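Long-range contacts in Serine/threonine-protein kinase BRSK1 (Mus musculus, PDB 5IRI), which phosphorylates proteins on serine or threonine as a kinase, the deposited C-terminal fragment holding its autoinhibitory sequence and kinase-associated KA1 domain: residues Glu16-Leu22 / Ile97-Thr103; Asp33-Phe38 / Ile119-Leu123; Thr52-Tyr58 / Val71-Ile77. One frame throughout, in Å; residues are numbered along the deposited sequence.

Interaction 1 (Glu16-Leu22 / Ile97-Thr103); sequences EQIFLVL and IYSVTFT
Six backbone hydrogen bonds join strands 17-22 and 98-103, in three reciprocal pairs: I18 N to F102 O (2.9 Å) and F102 N to I18 O (2.8 Å), L20 N to V100 O (2.9 Å) and V100 N to L20 O (2.7 Å), L22 N to Y98 O (2.8 Å) and Y98 N to L22 O (2.9 Å). The strands are antiparallel, with axes 4.6 Å apart at 164°. Non-hydrogen-bonded pairs Q17-T103, F19-T101 and V21-S99 alternate with these, their CA atoms 4.4-4.7 Å apart; CA-H...O contacts fill in, such as Q17 CA to F102 O at 3.2 Å. I18, L20, L22, Y98, V100 and F102 share the face covered by the helices; I18 CB lies 4.2 Å from F102 CB, and L22 CD1 4.0 Å from V100 CG2. F102 reaches I119, L20 reaches L123, and Y98 and V100 meet I30. On the other face the F19 ring brings CE2 to 3.5 Å from T101 CG2, and V21 CG1 lies 4.1 Å from CD1 of I97, just before strand 98-103. Regular alternation, mostly apolar on one face and mixed on the other, is the pattern of an antiparallel sheet covered on one face by helices, here that of the KA1 domain.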
loop_
_atom_site.group_PDB
_atom_site.type_symbol
_atom_site.label_atom_id
_atom_site.label_comp_id
_atom_site.label_asym_id
_atom_site.label_seq_id
_atom_site.Cartn_x
_atom_site.Cartn_y
_atom_site.Cartn_z
ATOM N N GLU A 16 -10.170 -6.080 4.598
ATOM C CA GLU A 16 -9.804 -6.108 3.183
ATOM C C GLU A 16 -9.480 -4.701 2.682
ATOM O O GLU A 16 -9.117 -4.513 1.515
ATOM C CB GLU A 16 -10.920 -6.761 2.351
ATOM C CG GLU A 16 -11.633 -7.911 3.085
ATOM C CD GLU A 16 -11.536 -9.253 2.380
ATOM O OE1 GLU A 16 -12.163 -9.420 1.308
ATOM O OE2 GLU A 16 -10.827 -10.144 2.902
ATOM N N GLN A 17 -9.612 -3.712 3.564
ATOM C CA GLN A 17 -9.140 -2.354 3.346
ATOM C C GLN A 17 -8.377 -1.892 4.580
ATOM O O GLN A 17 -8.808 -2.124 5.712
ATOM C CB GLN A 17 -10.293 -1.394 3.056
ATOM C CG GLN A 17 -10.671 -1.303 1.588
ATOM C CD GLN A 17 -11.680 -0.192 1.290
ATOM O OE1 GLN A 17 -12.519 0.150 2.123
ATOM N NE2 GLN A 17 -11.599 0.373 0.089
ATOM N N ILE A 18 -7.238 -1.249 4.358
ATOM C CA ILE A 18 -6.454 -0.635 5.418
ATOM C C ILE A 18 -6.289 0.833 5.067
ATOM O O ILE A 18 -6.020 1.167 3.908
ATOM C CB ILE A 18 -5.092 -1.321 5.570
ATOM C CG1 ILE A 18 -5.284 -2.814 5.812
ATOM C CG2 ILE A 18 -4.298 -0.679 6.679
ATOM C CD1 ILE A 18 -4.017 -3.509 6.181
ATOM N N PHE A 19 -6.476 1.712 6.039
ATOM C CA PHE A 19 -6.353 3.130 5.766
ATOM C C PHE A 19 -5.205 3.715 6.562
ATOM O O PHE A 19 -4.864 3.238 7.644
ATOM C CB PHE A 19 -7.626 3.886 6.086
ATOM C CG PHE A 19 -8.825 3.384 5.361
ATOM C CD1 PHE A 19 -9.486 2.259 5.798
ATOM C CD2 PHE A 19 -9.302 4.029 4.247
ATOM C CE1 PHE A 19 -10.598 1.789 5.137
ATOM C CE2 PHE A 19 -10.415 3.560 3.592
ATOM C CZ PHE A 19 -11.060 2.443 4.039
ATOM N N LEU A 20 -4.609 4.753 5.999
ATOM C CA LEU A 20 -3.579 5.530 6.667
ATOM C C LEU A 20 -3.934 7.001 6.486
ATOM O O LEU A 20 -4.125 7.458 5.356
ATOM C CB LEU A 20 -2.207 5.196 6.087
ATOM C CG LEU A 20 -1.021 5.934 6.685
ATOM C CD1 LEU A 20 -1.099 5.878 8.195
ATOM C CD2 LEU A 20 0.277 5.310 6.202
ATOM N N VAL A 21 -4.086 7.734 7.587
ATOM C CA VAL A 21 -4.436 9.155 7.548
ATOM C C VAL A 21 -3.230 9.961 8.010
ATOM O O VAL A 21 -2.580 9.603 9.001
ATOM C CB VAL A 21 -5.676 9.454 8.408
ATOM C CG1 VAL A 21 -6.012 10.933 8.373
ATOM C CG2 VAL A 21 -6.843 8.655 7.915
ATOM N N LEU A 22 -2.921 11.029 7.273
ATOM C CA LEU A 22 -1.683 11.780 7.406
ATOM C C LEU A 22 -1.993 13.263 7.391
ATOM O O LEU A 22 -2.750 13.732 6.549
ATOM C CB LEU A 22 -0.712 11.477 6.275
ATOM C CG LEU A 22 -0.034 10.130 6.225
ATOM C CD1 LEU A 22 -0.489 9.440 4.985
ATOM C CD2 LEU A 22 1.450 10.335 6.180
ATOM N N ILE A 97 -5.680 17.486 4.895
ATOM C CA ILE A 97 -5.110 16.217 5.322
ATOM C C ILE A 97 -5.334 15.189 4.219
ATOM O O ILE A 97 -6.102 15.405 3.276
ATOM C CB ILE A 97 -5.694 15.715 6.651
ATOM C CG1 ILE A 97 -7.112 15.190 6.449
ATOM C CG2 ILE A 97 -5.678 16.807 7.687
ATOM C CD1 ILE A 97 -7.691 14.600 7.707
ATOM N N TYR A 98 -4.652 14.050 4.354
ATOM C CA TYR A 98 -4.546 13.069 3.286
ATOM C C TYR A 98 -4.828 11.682 3.826
ATOM O O TYR A 98 -4.537 11.388 4.984
ATOM C CB TYR A 98 -3.152 13.067 2.649
ATOM C CG TYR A 98 -2.852 14.255 1.774
ATOM C CD1 TYR A 98 -3.289 14.292 0.468
ATOM C CD2 TYR A 98 -2.133 15.339 2.253
ATOM C CE1 TYR A 98 -3.020 15.381 -0.352
ATOM C CE2 TYR A 98 -1.855 16.431 1.448
ATOM C CZ TYR A 98 -2.303 16.448 0.141
ATOM O OH TYR A 98 -2.038 17.529 -0.684
ATOM N N SER A 99 -5.378 10.823 2.977
ATOM C CA SER A 99 -5.589 9.431 3.337
ATOM C C SER A 99 -5.037 8.535 2.241
ATOM O O SER A 99 -5.138 8.865 1.057
ATOM C CB SER A 99 -7.061 9.126 3.561
ATOM O OG SER A 99 -7.812 9.453 2.409
ATOM N N VAL A 100 -4.442 7.415 2.642
ATOM C CA VAL A 100 -3.987 6.377 1.725
ATOM C C VAL A 100 -4.829 5.144 1.992
ATOM O O VAL A 100 -4.844 4.621 3.112
ATOM C CB VAL A 100 -2.488 6.069 1.890
ATOM C CG1 VAL A 100 -2.021 5.098 0.830
ATOM C CG2 VAL A 100 -1.663 7.335 1.812
ATOM N N THR A 101 -5.531 4.682 0.974
ATOM C CA THR A 101 -6.361 3.493 1.071
ATOM C C THR A 101 -5.630 2.320 0.420
ATOM O O THR A 101 -5.186 2.424 -0.730
ATOM C CB THR A 101 -7.705 3.750 0.393
ATOM O OG1 THR A 101 -8.215 5.019 0.823
ATOM C CG2 THR A 101 -8.698 2.664 0.731
ATOM N N PHE A 102 -5.491 1.221 1.157
ATOM C CA PHE A 102 -4.911 -0.019 0.642
ATOM C C PHE A 102 -6.046 -1.019 0.485
ATOM O O PHE A 102 -6.645 -1.443 1.477
ATOM C CB PHE A 102 -3.842 -0.582 1.577
ATOM C CG PHE A 102 -2.637 0.276 1.704
ATOM C CD1 PHE A 102 -2.575 1.268 2.662
ATOM C CD2 PHE A 102 -1.549 0.084 0.883
ATOM C CE1 PHE A 102 -1.456 2.075 2.795
ATOM C CE2 PHE A 102 -0.421 0.890 1.016
ATOM C CZ PHE A 102 -0.384 1.890 1.981
ATOM N N THR A 103 -6.330 -1.417 -0.742
ATOM C CA THR A 103 -7.494 -2.239 -1.034
ATOM C C THR A 103 -7.056 -3.579 -1.590
ATOM O O THR A 103 -6.354 -3.636 -2.606
ATOM C CB THR A 103 -8.403 -1.556 -2.037
ATOM O OG1 THR A 103 -8.571 -0.184 -1.670
ATOM C CG2 THR A 103 -9.728 -2.241 -2.058
#

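Interaction 2 (Asp33-Phe38 / Ile119-Leu123); sequences DIVHAF and IQAQL
Two helices of the KA1 domain meet here above one face of its antiparallel sheet. Segments 33-38 and 119-123 have axes 8.6 Å apart at 137°, so they cross obliquely, with opposed N-to-C senses, and CA atoms closest at A37-I119 (5.6 Å) and D33-L123 (5.7 Å). Both are alpha-helical, A37 N bonding D33 O at 3.0 Å. D33 (m) points toward its partner and lays CB 3.6 Å from L123 CD2, while its carboxylate passes beside Q122; OD2 also forms a long, weak ion pair with K25. I34 (m, t) points sideways, CG1 4.1 Å from L123 CD1, and continues down onto V75 and I77 of the sheet. On the solvent side H36 (t) turns its ring edge to Q122, whose t, p side chain accepts a weak hydrogen bond, ND1 to OE1 at 3.1 Å. A37, small enough to permit close approach, sets CB 4.2 Å from I119 CA and 4.3 Å from Q122 CB. F38 (m) puts CE1 3.7 Å from CD1 of I119 (m, t).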
loop_
_atom_site.group_PDB
_atom_site.type_symbol
_atom_site.label_atom_id
_atom_site.label_comp_id
_atom_site.label_asym_id
_atom_site.label_seq_id
_atom_site.Cartn_x
_atom_site.Cartn_y
_atom_site.Cartn_z
ATOM N N ASP A 33 7.306 8.328 -1.197
ATOM C CA ASP A 33 7.448 7.287 -0.181
ATOM C C ASP A 33 6.829 5.964 -0.620
ATOM O O ASP A 33 7.429 4.897 -0.414
ATOM C CB ASP A 33 6.807 7.744 1.127
ATOM C CG ASP A 33 7.688 8.677 1.923
ATOM O OD1 ASP A 33 8.929 8.638 1.780
ATOM O OD2 ASP A 33 7.125 9.443 2.724
ATOM N N ILE A 34 5.617 6.006 -1.194
ATOM C CA ILE A 34 4.962 4.772 -1.633
ATOM C C ILE A 34 5.789 4.077 -2.706
ATOM O O ILE A 34 5.974 2.854 -2.682
ATOM C CB ILE A 34 3.543 5.056 -2.147
ATOM C CG1 ILE A 34 2.654 5.584 -1.039
ATOM C CG2 ILE A 34 2.929 3.791 -2.667
ATOM C CD1 ILE A 34 1.316 5.976 -1.543
ATOM N N VAL A 35 6.281 4.843 -3.680
ATOM C CA VAL A 35 6.990 4.227 -4.795
ATOM C C VAL A 35 8.317 3.660 -4.332
ATOM O O VAL A 35 8.680 2.538 -4.695
ATOM C CB VAL A 35 7.165 5.237 -5.938
ATOM C CG1 VAL A 35 8.364 4.882 -6.766
ATOM C CG2 VAL A 35 5.896 5.278 -6.792
ATOM N N HIS A 36 9.050 4.414 -3.513
ATOM C CA HIS A 36 10.230 3.866 -2.854
ATOM C C HIS A 36 9.915 2.526 -2.206
ATOM O O HIS A 36 10.660 1.557 -2.374
ATOM C CB HIS A 36 10.756 4.865 -1.817
ATOM C CG HIS A 36 12.138 4.567 -1.313
ATOM N ND1 HIS A 36 12.381 4.015 -0.070
ATOM C CD2 HIS A 36 13.355 4.762 -1.876
ATOM C CE1 HIS A 36 13.682 3.871 0.103
ATOM N NE2 HIS A 36 14.298 4.318 -0.978
ATOM N N ALA A 37 8.793 2.447 -1.485
ATOM C CA ALA A 37 8.426 1.203 -0.817
ATOM C C ALA A 37 8.160 0.088 -1.824
ATOM O O ALA A 37 8.593 -1.054 -1.619
ATOM C CB ALA A 37 7.210 1.436 0.077
ATOM N N PHE A 38 7.441 0.394 -2.911
ATOM C CA PHE A 38 7.178 -0.620 -3.927
ATOM C C PHE A 38 8.487 -1.202 -4.441
ATOM O O PHE A 38 8.669 -2.426 -4.492
ATOM C CB PHE A 38 6.381 -0.015 -5.079
ATOM C CG PHE A 38 4.940 0.220 -4.764
ATOM C CD1 PHE A 38 4.320 -0.451 -3.725
ATOM C CD2 PHE A 38 4.193 1.114 -5.518
ATOM C CE1 PHE A 38 2.975 -0.232 -3.449
ATOM C CE2 PHE A 38 2.853 1.336 -5.242
ATOM C CZ PHE A 38 2.250 0.667 -4.217
ATOM N N ILE A 119 4.751 -0.725 3.855
ATOM C CA ILE A 119 4.509 0.502 3.107
ATOM C C ILE A 119 4.227 1.661 4.053
ATOM O O ILE A 119 4.820 2.737 3.927
ATOM C CB ILE A 119 3.368 0.297 2.101
ATOM C CG1 ILE A 119 3.732 -0.788 1.094
ATOM C CG2 ILE A 119 3.091 1.559 1.367
ATOM C CD1 ILE A 119 2.606 -1.115 0.154
ATOM N N GLN A 120 3.313 1.471 5.006
ATOM C CA GLN A 120 3.061 2.527 5.983
ATOM C C GLN A 120 4.330 2.951 6.704
ATOM O O GLN A 120 4.459 4.115 7.095
ATOM C CB GLN A 120 2.040 2.069 7.011
ATOM C CG GLN A 120 0.704 1.683 6.449
ATOM C CD GLN A 120 -0.323 1.495 7.542
ATOM O OE1 GLN A 120 -0.003 1.034 8.629
ATOM N NE2 GLN A 120 -1.559 1.870 7.264
ATOM N N ALA A 121 5.267 2.023 6.903
ATOM C CA ALA A 121 6.486 2.348 7.631
ATOM C C ALA A 121 7.293 3.413 6.912
ATOM O O ALA A 121 7.777 4.360 7.538
ATOM C CB ALA A 121 7.317 1.089 7.838
ATOM N N GLN A 122 7.458 3.277 5.598
ATOM C CA GLN A 122 8.169 4.317 4.869
ATOM C C GLN A 122 7.404 5.615 4.912
ATOM O O GLN A 122 8.002 6.692 4.899
ATOM C CB GLN A 122 8.405 3.889 3.430
ATOM C CG GLN A 122 9.431 4.756 2.690
ATOM C CD GLN A 122 10.873 4.451 3.089
ATOM O OE1 GLN A 122 11.400 3.366 2.803
ATOM N NE2 GLN A 122 11.522 5.417 3.747
ATOM N N LEU A 123 6.079 5.521 4.998
ATOM C CA LEU A 123 5.216 6.690 4.975
ATOM C C LEU A 123 5.299 7.496 6.259
ATOM O O LEU A 123 4.838 8.638 6.287
ATOM C CB LEU A 123 3.780 6.246 4.690
ATOM C CG LEU A 123 3.401 6.237 3.205
ATOM C CD1 LEU A 123 1.998 5.726 2.960
ATOM C CD2 LEU A 123 3.531 7.643 2.673
#

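Interaction 3 (Thr52-Tyr58 / Val71-Ile77); sequences TSFRAEY and VRFQVDI
A56 and F54, at 70 and 68 Å², lose the most surface in this antiparallel pairing of strands 53-58 and 71-77, followed by I77 at 66 Å². The axes are 4.6 Å apart at 161°. A56 pairs with F73 through A56 N to F73 O (3.0 Å) and F73 N to A56 O (2.9 Å). Its CB sits over the F73 ring, 3.8 Å from the centroid in a CH-pi contact, because the p rotamer of F73 swings the ring toward the neighbouring strand. F54 (m) pairs with V75, F54 N to V75 O at 2.7 Å and V75 N to F54 O at 2.9 Å; its ring edge meets I77, CE2 to CD1 4.2 Å. I77 N to T52 O (3.1 Å) closes one end, Y58 N to V71 O (2.7 Å) the other. The opposite face, bearing S53-D76, R55-Q74 and E57-R72, is polar: extended E57 (t, t) forms a salt bridge from OE2 to R72 NE at 2.7 Å, R55 NE donates to Q74 OE1 at 3.0 Å, and Q74 NE2 bonds D76 OD2 at 3.0 Å. The sheet is thus two-faced: apolar beneath the KA1 helices, while one ion pair and hydrogen bonds through Q74 satisfy polar groups outside.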
loop_
_atom_site.group_PDB
_atom_site.type_symbol
_atom_site.label_atom_id
_atom_site.label_comp_id
_atom_site.label_asym_id
_atom_site.label_seq_id
_atom_site.Cartn_x
_atom_site.Cartn_y
_atom_site.Cartn_z
ATOM N N THR A 52 -2.655 9.717 -8.803
ATOM C CA THR A 52 -2.712 9.412 -7.376
ATOM C C THR A 52 -3.233 8.009 -7.042
ATOM O O THR A 52 -3.779 7.815 -5.953
ATOM C CB THR A 52 -3.606 10.391 -6.606
ATOM O OG1 THR A 52 -4.975 10.180 -6.980
ATOM C CG2 THR A 52 -3.203 11.836 -6.850
ATOM N N SER A 53 -3.107 7.020 -7.921
ATOM C CA SER A 53 -3.425 5.673 -7.483
ATOM C C SER A 53 -2.493 4.677 -8.155
ATOM O O SER A 53 -1.909 4.948 -9.209
ATOM C CB SER A 53 -4.876 5.314 -7.754
ATOM O OG SER A 53 -5.121 5.328 -9.127
ATOM N N PHE A 54 -2.355 3.522 -7.519
ATOM C CA PHE A 54 -1.397 2.534 -7.953
ATOM C C PHE A 54 -2.015 1.161 -7.810
ATOM O O PHE A 54 -2.940 0.968 -7.024
ATOM C CB PHE A 54 -0.116 2.583 -7.122
ATOM C CG PHE A 54 0.590 3.912 -7.132
ATOM C CD1 PHE A 54 1.518 4.210 -8.122
ATOM C CD2 PHE A 54 0.377 4.834 -6.116
ATOM C CE1 PHE A 54 2.197 5.421 -8.114
ATOM C CE2 PHE A 54 1.051 6.049 -6.095
ATOM C CZ PHE A 54 1.964 6.349 -7.094
ATOM N N ARG A 55 -1.494 0.206 -8.577
ATOM C CA ARG A 55 -1.733 -1.204 -8.331
ATOM C C ARG A 55 -0.404 -1.899 -8.079
ATOM O O ARG A 55 0.675 -1.367 -8.374
ATOM C CB ARG A 55 -2.476 -1.869 -9.477
ATOM C CG ARG A 55 -3.857 -1.308 -9.703
ATOM C CD ARG A 55 -4.860 -2.425 -9.924
ATOM N NE ARG A 55 -6.213 -1.910 -10.118
ATOM C CZ ARG A 55 -6.759 -1.677 -11.307
ATOM N NH1 ARG A 55 -6.071 -1.921 -12.419
ATOM N NH2 ARG A 55 -7.994 -1.203 -11.379
ATOM N N ALA A 56 -0.485 -3.083 -7.488
ATOM C CA ALA A 56 0.725 -3.737 -7.024
ATOM C C ALA A 56 0.468 -5.222 -6.903
ATOM O O ALA A 56 -0.606 -5.638 -6.449
ATOM C CB ALA A 56 1.180 -3.165 -5.681
ATOM N N GLU A 57 1.463 -6.009 -7.317
ATOM C CA GLU A 57 1.438 -7.457 -7.178
ATOM C C GLU A 57 2.634 -7.911 -6.362
ATOM O O GLU A 57 3.777 -7.575 -6.684
ATOM C CB GLU A 57 1.449 -8.152 -8.527
ATOM C CG GLU A 57 1.049 -9.596 -8.438
ATOM C CD GLU A 57 1.064 -10.285 -9.782
ATOM O OE1 GLU A 57 2.102 -10.194 -10.477
ATOM O OE2 GLU A 57 0.039 -10.914 -10.139
ATOM N N TYR A 58 2.365 -8.674 -5.318
ATOM C CA TYR A 58 3.384 -9.259 -4.452
ATOM C C TYR A 58 3.452 -10.743 -4.796
ATOM O O TYR A 58 2.584 -11.521 -4.393
ATOM C CB TYR A 58 3.028 -9.017 -2.990
ATOM C CG TYR A 58 3.925 -9.712 -2.004
ATOM C CD1 TYR A 58 3.643 -10.995 -1.583
ATOM C CD2 TYR A 58 5.049 -9.082 -1.482
ATOM C CE1 TYR A 58 4.454 -11.646 -0.693
ATOM C CE2 TYR A 58 5.871 -9.730 -0.572
ATOM C CZ TYR A 58 5.561 -11.018 -0.177
ATOM O OH TYR A 58 6.346 -11.699 0.727
ATOM N N VAL A 71 -0.425 -11.666 -3.872
ATOM C CA VAL A 71 -1.286 -10.606 -3.370
ATOM C C VAL A 71 -1.307 -9.498 -4.409
ATOM O O VAL A 71 -0.257 -8.968 -4.784
ATOM C CB VAL A 71 -0.796 -10.085 -2.014
ATOM C CG1 VAL A 71 -1.740 -9.026 -1.478
ATOM C CG2 VAL A 71 -0.684 -11.221 -1.041
ATOM N N ARG A 72 -2.497 -9.186 -4.914
ATOM C CA ARG A 72 -2.719 -8.017 -5.749
ATOM C C ARG A 72 -3.529 -7.026 -4.938
ATOM O O ARG A 72 -4.564 -7.385 -4.367
ATOM C CB ARG A 72 -3.487 -8.363 -7.021
ATOM C CG ARG A 72 -2.881 -9.430 -7.882
ATOM C CD ARG A 72 -3.319 -9.222 -9.318
ATOM N NE ARG A 72 -2.556 -10.074 -10.225
ATOM C CZ ARG A 72 -2.922 -11.304 -10.577
ATOM N NH1 ARG A 72 -4.051 -11.817 -10.103
ATOM N NH2 ARG A 72 -2.163 -12.018 -11.401
ATOM N N PHE A 73 -3.071 -5.787 -4.881
ATOM C CA PHE A 73 -3.830 -4.787 -4.156
ATOM C C PHE A 73 -3.708 -3.450 -4.860
ATOM O O PHE A 73 -2.915 -3.270 -5.792
ATOM C CB PHE A 73 -3.377 -4.672 -2.699
ATOM C CG PHE A 73 -1.942 -4.246 -2.532
ATOM C CD1 PHE A 73 -0.909 -5.151 -2.686
ATOM C CD2 PHE A 73 -1.629 -2.935 -2.205
ATOM C CE1 PHE A 73 0.398 -4.756 -2.528
ATOM C CE2 PHE A 73 -0.312 -2.539 -2.045
ATOM C CZ PHE A 73 0.699 -3.454 -2.204
ATOM N N GLN A 74 -4.514 -2.511 -4.400
ATOM C CA GLN A 74 -4.568 -1.182 -4.970
ATOM C C GLN A 74 -4.277 -0.179 -3.875
ATOM O O GLN A 74 -4.630 -0.403 -2.716
ATOM C CB GLN A 74 -5.930 -0.920 -5.579
ATOM C CG GLN A 74 -6.087 0.452 -6.165
ATOM C CD GLN A 74 -7.275 0.549 -7.108
ATOM O OE1 GLN A 74 -7.561 -0.366 -7.891
ATOM N NE2 GLN A 74 -7.967 1.668 -7.046
ATOM N N VAL A 75 -3.623 0.916 -4.245
ATOM C CA VAL A 75 -3.301 2.007 -3.337
ATOM C C VAL A 75 -3.881 3.281 -3.918
ATOM O O VAL A 75 -3.588 3.623 -5.066
ATOM C CB VAL A 75 -1.783 2.157 -3.146
ATOM C CG1 VAL A 75 -1.480 3.338 -2.241
ATOM C CG2 VAL A 75 -1.173 0.878 -2.602
ATOM N N ASP A 76 -4.691 3.983 -3.130
ATOM C CA ASP A 76 -5.278 5.254 -3.539
ATOM C C ASP A 76 -4.962 6.321 -2.510
ATOM O O ASP A 76 -5.087 6.080 -1.303
ATOM C CB ASP A 76 -6.786 5.142 -3.695
ATOM C CG ASP A 76 -7.186 4.040 -4.636
ATOM O OD1 ASP A 76 -7.150 2.863 -4.193
ATOM O OD2 ASP A 76 -7.513 4.351 -5.808
ATOM N N ILE A 77 -4.564 7.491 -2.993
ATOM C CA ILE A 77 -4.287 8.658 -2.174
ATOM C C ILE A 77 -5.408 9.652 -2.391
ATOM O O ILE A 77 -5.812 9.881 -3.529
ATOM C CB ILE A 77 -2.938 9.284 -2.546
ATOM C CG1 ILE A 77 -1.865 8.207 -2.666
ATOM C CG2 ILE A 77 -2.547 10.328 -1.523
ATOM C CD1 ILE A 77 -0.645 8.695 -3.347
#

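In the fold
All three interactions belong to one helix-covered sheet, with interaction 2 in its buried interior. Interactions 1 and 3 are partly buried and belong to the same sheet, where strands 98-106 and 71-79 are neighbours: T101 N to D76 O and T103 N to Q74 O are probable hydrogen bonds. Interaction 2 is the buried helix pair packed on it: I119 touches F102 of interaction 1 and F73 of interaction 3, while F38 and I34 pack on F54, V75 and I77. Chemistry follows position. Backbone bonding dominates both strand pairs, yet the outer face of interaction 3 adds a salt bridge and side-chain hydrogen bonds through Q74, whereas that of interaction 1 offers threonines, F19 and V21. The helix pair relies on apolar packing, with one weak polar bond outside.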